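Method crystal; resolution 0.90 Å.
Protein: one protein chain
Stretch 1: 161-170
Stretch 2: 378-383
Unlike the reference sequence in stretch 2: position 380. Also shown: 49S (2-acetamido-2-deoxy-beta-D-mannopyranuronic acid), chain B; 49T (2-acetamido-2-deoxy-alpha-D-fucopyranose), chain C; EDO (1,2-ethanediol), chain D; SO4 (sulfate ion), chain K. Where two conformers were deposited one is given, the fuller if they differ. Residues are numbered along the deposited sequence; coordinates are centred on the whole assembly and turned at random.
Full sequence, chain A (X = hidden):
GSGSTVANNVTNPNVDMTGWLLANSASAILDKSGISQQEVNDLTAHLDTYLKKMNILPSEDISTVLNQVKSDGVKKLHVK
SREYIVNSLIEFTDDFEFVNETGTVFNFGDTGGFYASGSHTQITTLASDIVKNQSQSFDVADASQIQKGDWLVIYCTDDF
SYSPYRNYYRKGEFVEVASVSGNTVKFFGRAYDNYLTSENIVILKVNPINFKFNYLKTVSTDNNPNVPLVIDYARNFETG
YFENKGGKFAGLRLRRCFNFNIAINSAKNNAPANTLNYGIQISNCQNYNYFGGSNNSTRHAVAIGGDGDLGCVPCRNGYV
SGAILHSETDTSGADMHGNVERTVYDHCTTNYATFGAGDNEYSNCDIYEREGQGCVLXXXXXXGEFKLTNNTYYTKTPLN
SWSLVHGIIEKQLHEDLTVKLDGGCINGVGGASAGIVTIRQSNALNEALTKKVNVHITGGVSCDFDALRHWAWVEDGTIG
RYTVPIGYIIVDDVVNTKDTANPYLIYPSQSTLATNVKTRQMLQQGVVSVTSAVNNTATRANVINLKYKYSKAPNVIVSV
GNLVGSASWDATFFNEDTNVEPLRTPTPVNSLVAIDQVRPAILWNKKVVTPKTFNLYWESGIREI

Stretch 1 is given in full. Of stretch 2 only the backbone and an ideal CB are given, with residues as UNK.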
ATOM      1  N   SER A 161     -12.535 -30.856  -3.267  1.00  5.53           N
ATOM      2  CA  SER A 161     -12.129 -30.817  -1.880  1.00  5.52           C
ATOM      3  C   SER A 161     -11.670 -29.435  -1.416  1.00  5.59           C
ATOM      4  O   SER A 161     -11.616 -29.208  -0.204  1.00  6.31           O
ATOM      5  CB  SER A 161     -11.089 -31.897  -1.565  1.00  5.71           C
ATOM      6  OG  SER A 161      -9.954 -31.786  -2.435  1.00  5.65           O
ATOM      7  N   TYR A 162     -11.378 -28.532  -2.345  1.00  5.02           N
ATOM      8  CA  TYR A 162     -11.193 -27.127  -2.006  1.00  5.07           C
ATOM      9  C   TYR A 162     -12.491 -26.317  -2.230  1.00  5.09           C
ATOM     10  O   TYR A 162     -12.905 -25.570  -1.359  1.00  6.35           O
ATOM     11  CB  TYR A 162     -10.029 -26.481  -2.800  1.00  5.19           C
ATOM     12  CG  TYR A 162      -9.788 -25.041  -2.414  1.00  5.00           C
ATOM     13  CD1 TYR A 162      -9.170 -24.722  -1.231  1.00  5.19           C
ATOM     14  CD2 TYR A 162     -10.197 -23.997  -3.237  1.00  5.20           C
ATOM     15  CE1 TYR A 162      -8.944 -23.384  -0.859  1.00  5.38           C
ATOM     16  CE2 TYR A 162      -9.985 -22.684  -2.881  1.00  5.43           C
ATOM     17  CZ  TYR A 162      -9.363 -22.368  -1.701  1.00  5.34           C
ATOM     18  OH  TYR A 162      -9.203 -21.042  -1.399  1.00  6.25           O
ATOM     19  N   SER A 163     -13.097 -26.441  -3.403  1.00  5.60           N
ATOM     20  CA  SER A 163     -14.265 -25.649  -3.742  1.00  5.59           C
ATOM     21  C   SER A 163     -15.264 -26.469  -4.522  1.00  5.68           C
ATOM     22  O   SER A 163     -14.891 -27.295  -5.348  1.00  5.93           O
ATOM     23  CB  SER A 163     -13.831 -24.458  -4.584  1.00  5.85           C
ATOM     24  OG  SER A 163     -14.938 -23.863  -5.262  1.00  6.36           O
ATOM     25  N   PRO A 164     -16.568 -26.189  -4.301  1.00  6.08           N
ATOM     26  CA  PRO A 164     -17.622 -26.908  -4.994  1.00  6.25           C
ATOM     27  C   PRO A 164     -17.836 -26.471  -6.430  1.00  5.71           C
ATOM     28  O   PRO A 164     -18.662 -27.063  -7.147  1.00  6.81           O
ATOM     29  CB  PRO A 164     -18.861 -26.617  -4.122  1.00  7.12           C
ATOM     30  CG  PRO A 164     -18.586 -25.179  -3.638  1.00  7.56           C
ATOM     31  CD  PRO A 164     -17.106 -25.241  -3.295  1.00  6.95           C
ATOM     32  N   TYR A 165     -17.143 -25.425  -6.901  1.00  5.62           N
ATOM     33  CA  TYR A 165     -17.450 -24.883  -8.210  1.00  5.76           C
ATOM     34  C   TYR A 165     -16.909 -25.697  -9.380  1.00  5.84           C
ATOM     35  O   TYR A 165     -17.505 -25.672 -10.468  1.00  6.75           O
ATOM     36  CB  TYR A 165     -16.997 -23.395  -8.314  1.00  6.24           C
ATOM     37  CG  TYR A 165     -18.005 -22.494  -7.617  1.00  5.95           C
ATOM     38  CD1 TYR A 165     -17.898 -22.231  -6.262  1.00  6.08           C
ATOM     39  CD2 TYR A 165     -19.087 -21.995  -8.311  1.00  6.61           C
ATOM     40  CE1 TYR A 165     -18.869 -21.448  -5.626  1.00  5.98           C
ATOM     41  CE2 TYR A 165     -20.046 -21.224  -7.682  1.00  6.99           C
ATOM     42  CZ  TYR A 165     -19.952 -20.957  -6.344  1.00  6.15           C
ATOM     43  OH  TYR A 165     -20.935 -20.212  -5.741  1.00  7.03           O
ATOM     44  N   ARG A 166     -15.740 -26.344  -9.222  1.00  5.34           N
ATOM     45  CA  ARG A 166     -15.156 -27.130 -10.314  1.00  5.55           C
ATOM     46  C   ARG A 166     -14.502 -28.355  -9.693  1.00  5.61           C
ATOM     47  O   ARG A 166     -13.902 -28.278  -8.629  1.00  5.49           O
ATOM     48  CB  ARG A 166     -14.113 -26.327 -11.110  1.00  5.66           C
ATOM     49  CG  ARG A 166     -14.645 -25.044 -11.706  1.00  5.85           C
ATOM     50  CD  ARG A 166     -13.685 -24.392 -12.682  1.00  5.68           C
ATOM     51  NE  ARG A 166     -14.126 -23.044 -13.010  1.00  6.00           N
ATOM     52  CZ  ARG A 166     -13.510 -22.271 -13.880  1.00  5.93           C
ATOM     53  NH1 ARG A 166     -12.459 -22.726 -14.554  1.00  6.43           N
ATOM     54  NH2 ARG A 166     -13.913 -21.011 -14.047  1.00  7.15           N
ATOM     55  N   ASN A 167     -14.625 -29.497 -10.378  1.00  5.73           N
ATOM     56  CA  ASN A 167     -14.182 -30.736  -9.791  0.62  6.04           C
ATOM     57  C   ASN A 167     -12.681 -30.736  -9.450  1.00  5.64           C
ATOM     58  O   ASN A 167     -12.267 -31.362  -8.471  1.00  6.12           O
ATOM     59  CB  ASN A 167     -14.541 -31.943 -10.696  0.62  7.00           C
ATOM     60  CG  ASN A 167     -13.670 -32.077 -11.896  0.62  8.95           C
ATOM     61  OD1 ASN A 167     -13.499 -31.168 -12.673  0.62 10.44           O
ATOM     62  ND2 ASN A 167     -13.096 -33.280 -11.981  0.62 12.92           N
ATOM     63  N   TYR A 168     -11.904 -30.032 -10.261  1.00  5.22           N
ATOM     64  CA  TYR A 168     -10.462 -29.995 -10.090  1.00  5.42           C
ATOM     65  C   TYR A 168      -9.985 -28.949  -9.070  1.00  5.07           C
ATOM     66  O   TYR A 168      -8.782 -28.835  -8.847  1.00  5.54           O
ATOM     67  CB  TYR A 168      -9.775 -29.802 -11.434  1.00  5.96           C
ATOM     68  CG  TYR A 168     -10.131 -28.593 -12.232  1.00  5.52           C
ATOM     69  CD1 TYR A 168      -9.357 -27.419 -12.147  1.00  5.93           C
ATOM     70  CD2 TYR A 168     -11.194 -28.579 -13.134  1.00  5.92           C
ATOM     71  CE1 TYR A 168      -9.646 -26.304 -12.907  1.00  6.04           C
ATOM     72  CE2 TYR A 168     -11.481 -27.461 -13.921  1.00  5.94           C
ATOM     73  CZ  TYR A 168     -10.695 -26.339 -13.815  1.00  5.58           C
ATOM     74  OH  TYR A 168     -10.918 -25.241 -14.630  1.00  5.86           O
ATOM     75  N   TYR A 169     -10.920 -28.275  -8.413  1.00  5.08           N
ATOM     76  CA  TYR A 169     -10.565 -27.396  -7.287  1.00  5.01           C
ATOM     77  C   TYR A 169     -10.411 -28.276  -6.041  1.00  4.87           C
ATOM     78  O   TYR A 169     -11.320 -28.413  -5.220  1.00  5.43           O
ATOM     79  CB  TYR A 169     -11.616 -26.334  -7.085  1.00  5.33           C
ATOM     80  CG  TYR A 169     -11.737 -25.269  -8.137  1.00  4.94           C
ATOM     81  CD1 TYR A 169     -10.765 -25.059  -9.132  1.00  5.04           C
ATOM     82  CD2 TYR A 169     -12.814 -24.377  -8.124  1.00  5.19           C
ATOM     83  CE1 TYR A 169     -10.884 -24.015 -10.059  1.00  5.47           C
ATOM     84  CE2 TYR A 169     -12.919 -23.333  -8.991  1.00  5.36           C
ATOM     85  CZ  TYR A 169     -11.967 -23.130  -9.970  1.00  5.05           C
ATOM     86  OH  TYR A 169     -12.018 -22.093 -10.861  1.00  5.53           O
ATOM     87  N   ARG A 170      -9.218 -28.889  -5.940  1.00  4.88           N
ATOM     88  CA  ARG A 170      -8.853 -29.802  -4.882  1.00  4.80           C
ATOM     89  C   ARG A 170      -7.942 -29.091  -3.904  1.00  4.77           C
ATOM     90  O   ARG A 170      -7.171 -28.181  -4.258  1.00  5.60           O
ATOM     91  CB  ARG A 170      -8.184 -31.069  -5.440  1.00  5.15           C
ATOM     92  CG  ARG A 170      -9.029 -31.734  -6.510  1.00  5.44           C
ATOM     93  CD  ARG A 170      -8.622 -33.192  -6.772  1.00  5.93           C
ATOM     94  NE  ARG A 170      -9.274 -33.702  -7.977  1.00  6.12           N
ATOM     95  CZ  ARG A 170      -8.885 -33.427  -9.202  1.00  6.17           C
ATOM     96  NH1 ARG A 170      -7.738 -32.797  -9.417  1.00  6.90           N
ATOM     97  NH2 ARG A 170      -9.651 -33.753 -10.225  1.00  7.53           N
ATOM     98  N   UNK A 378     -17.928 -11.635  -8.041  1.00  5.12           N
ATOM     99  CA  UNK A 378     -17.673 -12.755  -7.136  1.00  5.29           C
ATOM    100  C   UNK A 378     -18.547 -13.917  -7.635  1.00  5.64           C
ATOM    101  O   UNK A 378     -19.716 -13.995  -7.325  1.00  7.83           O
ATOM    102  CB  UNK A 378     -17.979 -12.394  -5.681  1.00  5.29           C
ATOM    103  N   UNK A 379     -17.991 -14.773  -8.478  1.00  7.27           N
ATOM    104  CA  UNK A 379     -18.748 -15.826  -9.143  1.00  9.83           C
ATOM    105  C   UNK A 379     -18.379 -17.227  -8.716  1.00  6.37           C
ATOM    106  O   UNK A 379     -19.153 -18.142  -9.042  1.00  6.87           O
ATOM    107  CB  UNK A 379     -18.565 -15.707 -10.657  1.00  9.83           C
ATOM    108  N   UNK A 380     -17.280 -17.436  -7.982  1.00  5.60           N
ATOM    109  CA  UNK A 380     -16.967 -18.757  -7.424  1.00  5.24           C
ATOM    110  C   UNK A 380     -16.614 -18.603  -5.934  1.00  5.40           C
ATOM    111  O   UNK A 380     -15.536 -19.022  -5.503  1.00  5.79           O
ATOM    112  CB  UNK A 380     -15.817 -19.414  -8.190  1.00  5.24           C
ATOM    113  N   UNK A 381     -17.482 -17.982  -5.119  1.00  5.66           N
ATOM    114  CA  UNK A 381     -17.094 -17.731  -3.745  1.00  6.07           C
ATOM    115  C   UNK A 381     -17.047 -18.983  -2.880  1.00  5.66           C
ATOM    116  O   UNK A 381     -17.963 -19.801  -2.876  1.00  6.44           O
ATOM    117  CB  UNK A 381     -18.059 -16.721  -3.122  1.00  6.07           C
ATOM    118  N   UNK A 382     -15.995 -19.074  -2.082  1.00  6.34           N
ATOM    119  CA  UNK A 382     -15.817 -20.118  -1.070  1.00  6.02           C
ATOM    120  C   UNK A 382     -16.043 -19.602   0.331  1.00  5.75           C
ATOM    121  O   UNK A 382     -16.634 -20.301   1.180  1.00  6.48           O
ATOM    122  CB  UNK A 382     -14.414 -20.721  -1.170  1.00  6.02           C
ATOM    123  N   UNK A 383     -15.579 -18.390   0.624  1.00  6.74           N
ATOM    124  CA  UNK A 383     -15.747 -17.804   1.926  1.00  8.55           C
ATOM    125  C   UNK A 383     -14.531 -16.963   2.285  1.00  6.51           C
ATOM    126  O   UNK A 383     -13.499 -17.031   1.619  1.00  7.94           O
ATOM    127  CB  UNK A 383     -15.986 -18.891   2.976  1.00  8.55           C
TER
HETATM  128  C8  49S B   1      -8.755 -22.698 -12.830  1.00  6.02           C
HETATM  129  C7  49S B   1      -8.346 -22.297 -14.232  1.00  5.48           C
HETATM  130  O7  49S B   1      -7.434 -21.465 -14.422  1.00  5.81           O
HETATM  131  N2  49S B   1      -9.014 -22.885 -15.237  1.00  5.46           N
HETATM  132  C2  49S B   1      -8.796 -22.568 -16.633  1.00  5.40           C
HETATM  133  C3  49S B   1      -8.031 -23.670 -17.371  1.00  5.63           C
HETATM  134  O3  49S B   1      -6.756 -23.897 -16.770  1.00  6.07           O
HETATM  135  C1  49S B   1     -10.133 -22.363 -17.320  1.00  5.48           C
HETATM  136  O1  49S B   1     -10.919 -21.403 -16.675  1.00  5.80           O
HETATM  137  O5  49S B   1     -10.884 -23.576 -17.259  1.00  5.65           O
HETATM  138  C5  49S B   1     -10.262 -24.604 -18.049  1.00  5.87           C
HETATM  139  C6  49S B   1     -11.169 -25.818 -18.042  1.00  6.62           C
HETATM  140  O6A 49S B   1     -11.691 -26.172 -16.956  1.00  7.19           O
HETATM  141  O6B 49S B   1     -11.321 -26.411 -19.138  1.00  8.09           O
HETATM  142  C4  49S B   1      -8.876 -24.935 -17.491  1.00  5.64           C
HETATM  143  O4  49S B   1      -8.365 -25.860 -18.457  1.00  6.29           O
HETATM  144  C1  49T C   2      -7.248 -26.651 -18.102  1.00  6.73           C
HETATM  145  C2  49T C   2      -6.975 -27.569 -19.298  1.00  8.07           C
HETATM  146  N2  49T C   2      -7.012 -26.793 -20.547  1.00  8.50           N
HETATM  147  C7  49T C   2      -5.907 -26.528 -21.227  1.00  9.79           C
HETATM  148  O7  49T C   2      -4.779 -26.801 -20.864  1.00 12.54           O
HETATM  149  C8  49T C   2      -6.140 -25.795 -22.551  1.00 12.22           C
HETATM  150  O5  49T C   2      -7.437 -27.372 -16.936  1.00  6.57           O
HETATM  151  C5  49T C   2      -8.473 -28.364 -16.976  1.00  7.00           C
HETATM  152  C6  49T C   2      -8.614 -28.951 -15.585  1.00  7.67           C
HETATM  153  C4  49T C   2      -8.131 -29.389 -18.055  1.00  8.22           C
HETATM  154  O4  49T C   2      -6.906 -30.025 -17.703  1.00  9.22           O
HETATM  155  C3  49T C   2      -8.003 -28.676 -19.373  1.00  8.28           C
HETATM  156  O3  49T C   2      -7.549 -29.620 -20.381  1.00 10.13           O
HETATM  157  C1  EDO D 802     -11.031 -18.793   0.645  1.00  8.47           C
HETATM  158  O1  EDO D 802     -12.202 -19.449   0.898  1.00  9.63           O
HETATM  159  C2  EDO D 802     -10.327 -18.329   1.879  1.00  8.61           C
HETATM  160  O2  EDO D 802      -9.782 -19.433   2.577  1.00 11.29           O
HETATM  161  S   SO4 K 809     -12.473 -18.076 -16.878  0.80  6.01           S
HETATM  162  O1  SO4 K 809     -12.606 -19.220 -15.991  1.00  8.21           O
HETATM  163  O2  SO4 K 809     -12.721 -16.837 -16.121  1.00  9.44           O
HETATM  164  O3  SO4 K 809     -13.490 -18.237 -17.930  1.00  9.85           O
HETATM  165  O4  SO4 K 809     -11.143 -17.949 -17.522  1.00  7.53           O

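Position 378 lies out of reach of stretch 1. Nothing of stretch 1 comes within 5.5 Å of its ideal CB. The phi/psi of -112/93 is extended and suits many residues, beta-branched ones included. The deposited residue is Ile378, which makes no contact here.

At position 379 the CB points sideways and again finds nothing of stretch 1 within 5.5 Å. Small or polar side chains would serve, and larger ones are not excluded by stretch 1. The residue is Ala379. Its backbone does the touching: Ala379 O is 3.5 Å from Tyr165 CE2.

At position 380 the CA is 6.2 Å from the CA of Tyr165, and the ideal CB is 3.8 Å from Tyr165 CG. The CB bond points sideways, but a long side chain could reach Arg166 NE and the hydroxyl of Tyr169. These offer a positive charge and a possible donor. A long acidic side chain fits best, with an acceptor oxygen for each donor. Glutamine could accept from one of them. The residue is Glu380, where the reference sequence has lysine. Arg166 NE donates to Glu380 OE2 at 2.9 Å, within a salt bridge, and Tyr169 OH donates to Glu380 OE1 at 2.7 Å. Glu380 CA sits over the Tyr165 ring, 3.6 Å from its centroid. A water accepts from Ser163 OG and donates to Glu380 O, linking the stretches again.

At position 381 the CB points away from stretch 1, and phi/psi is -72/137. Proline suits these angles, as do many other residues. The backbone O lies at the edge of the Tyr165 ring, 3.3 Å from Tyr165 CE1. The residue is Pro381. Its ring still reaches back, with Pro381 CD 3.5 Å from Tyr165 OH. A water donates to Pro381 O and is also hydrogen-bonded to Tyr165 OH.

Position 382 points toward stretch 1. Its ideal CB is 5.1 Å from Tyr162 O, an acceptor with no partner within stretch 1, and the Tyr162 ring lies beyond. A long side chain with a donor suits this, lysine or arginine above all; a flat group could also cover the ring. The residue is Arg382, extended with chi1 to chi3 all t. Arg382 NE donates to Tyr162 O at 2.8 Å. The guanidinium lies flat on the Tyr162 ring, planes at 3°, and Arg382 CD packs over the same ring, 3.7 Å from its centroid. Arg382 NH2 donates to a water shared with Ser161 O.

Position 383 is out of reach of stretch 1. At phi/psi 145/169 a CB would jam against the preceding carbonyl O, which calls for glycine. The residue is Gly383.

Stretch 2, residues 378-383: IAEPRG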
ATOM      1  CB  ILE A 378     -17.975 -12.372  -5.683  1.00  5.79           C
ATOM      2  CG1 ILE A 378     -17.239 -11.162  -5.207  1.00  6.42           C
ATOM      3  CG2 ILE A 378     -17.707 -13.567  -4.774  1.00 10.35           C
ATOM      4  CD1 ILE A 378     -17.692 -10.596  -3.878  1.00  8.58           C
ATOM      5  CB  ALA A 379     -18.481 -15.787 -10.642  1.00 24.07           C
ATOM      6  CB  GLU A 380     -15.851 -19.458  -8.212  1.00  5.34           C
ATOM      7  CG  GLU A 380     -16.244 -19.772  -9.648  1.00  5.86           C
ATOM      8  CD  GLU A 380     -15.234 -20.650 -10.397  1.00  5.63           C
ATOM      9  OE1 GLU A 380     -14.020 -20.440 -10.244  1.00  6.45           O
ATOM     10  OE2 GLU A 380     -15.676 -21.561 -11.132  1.00  7.41           O
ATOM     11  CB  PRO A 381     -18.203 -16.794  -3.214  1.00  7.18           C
ATOM     12  CG  PRO A 381     -19.396 -17.099  -4.092  1.00  7.23           C
ATOM     13  CD  PRO A 381     -18.791 -17.412  -5.451  1.00  6.40           C
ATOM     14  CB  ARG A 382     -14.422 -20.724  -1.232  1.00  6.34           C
ATOM     15  CG  ARG A 382     -14.105 -21.834  -0.259  1.00  6.69           C
ATOM     16  CD  ARG A 382     -12.722 -22.400  -0.576  1.00  7.24           C
ATOM     17  NE  ARG A 382     -12.293 -23.449   0.319  1.00  7.39           N
ATOM     18  CZ  ARG A 382     -11.646 -23.277   1.404  1.00 10.53           C
ATOM     19  NH1 ARG A 382     -11.416 -22.044   1.893  1.00 17.12           N
ATOM     20  NH2 ARG A 382     -11.266 -24.310   2.108  1.00 16.91           N
TER
HETATM   21  O   HOH W   1     -10.887 -27.068   1.649  1.00  8.11           O
HETATM   22  O   HOH W   2     -14.333 -21.356  -4.825  1.00  7.05           O
HETATM   23  O   HOH W   3     -20.735 -20.137  -3.094  1.00  7.50           O
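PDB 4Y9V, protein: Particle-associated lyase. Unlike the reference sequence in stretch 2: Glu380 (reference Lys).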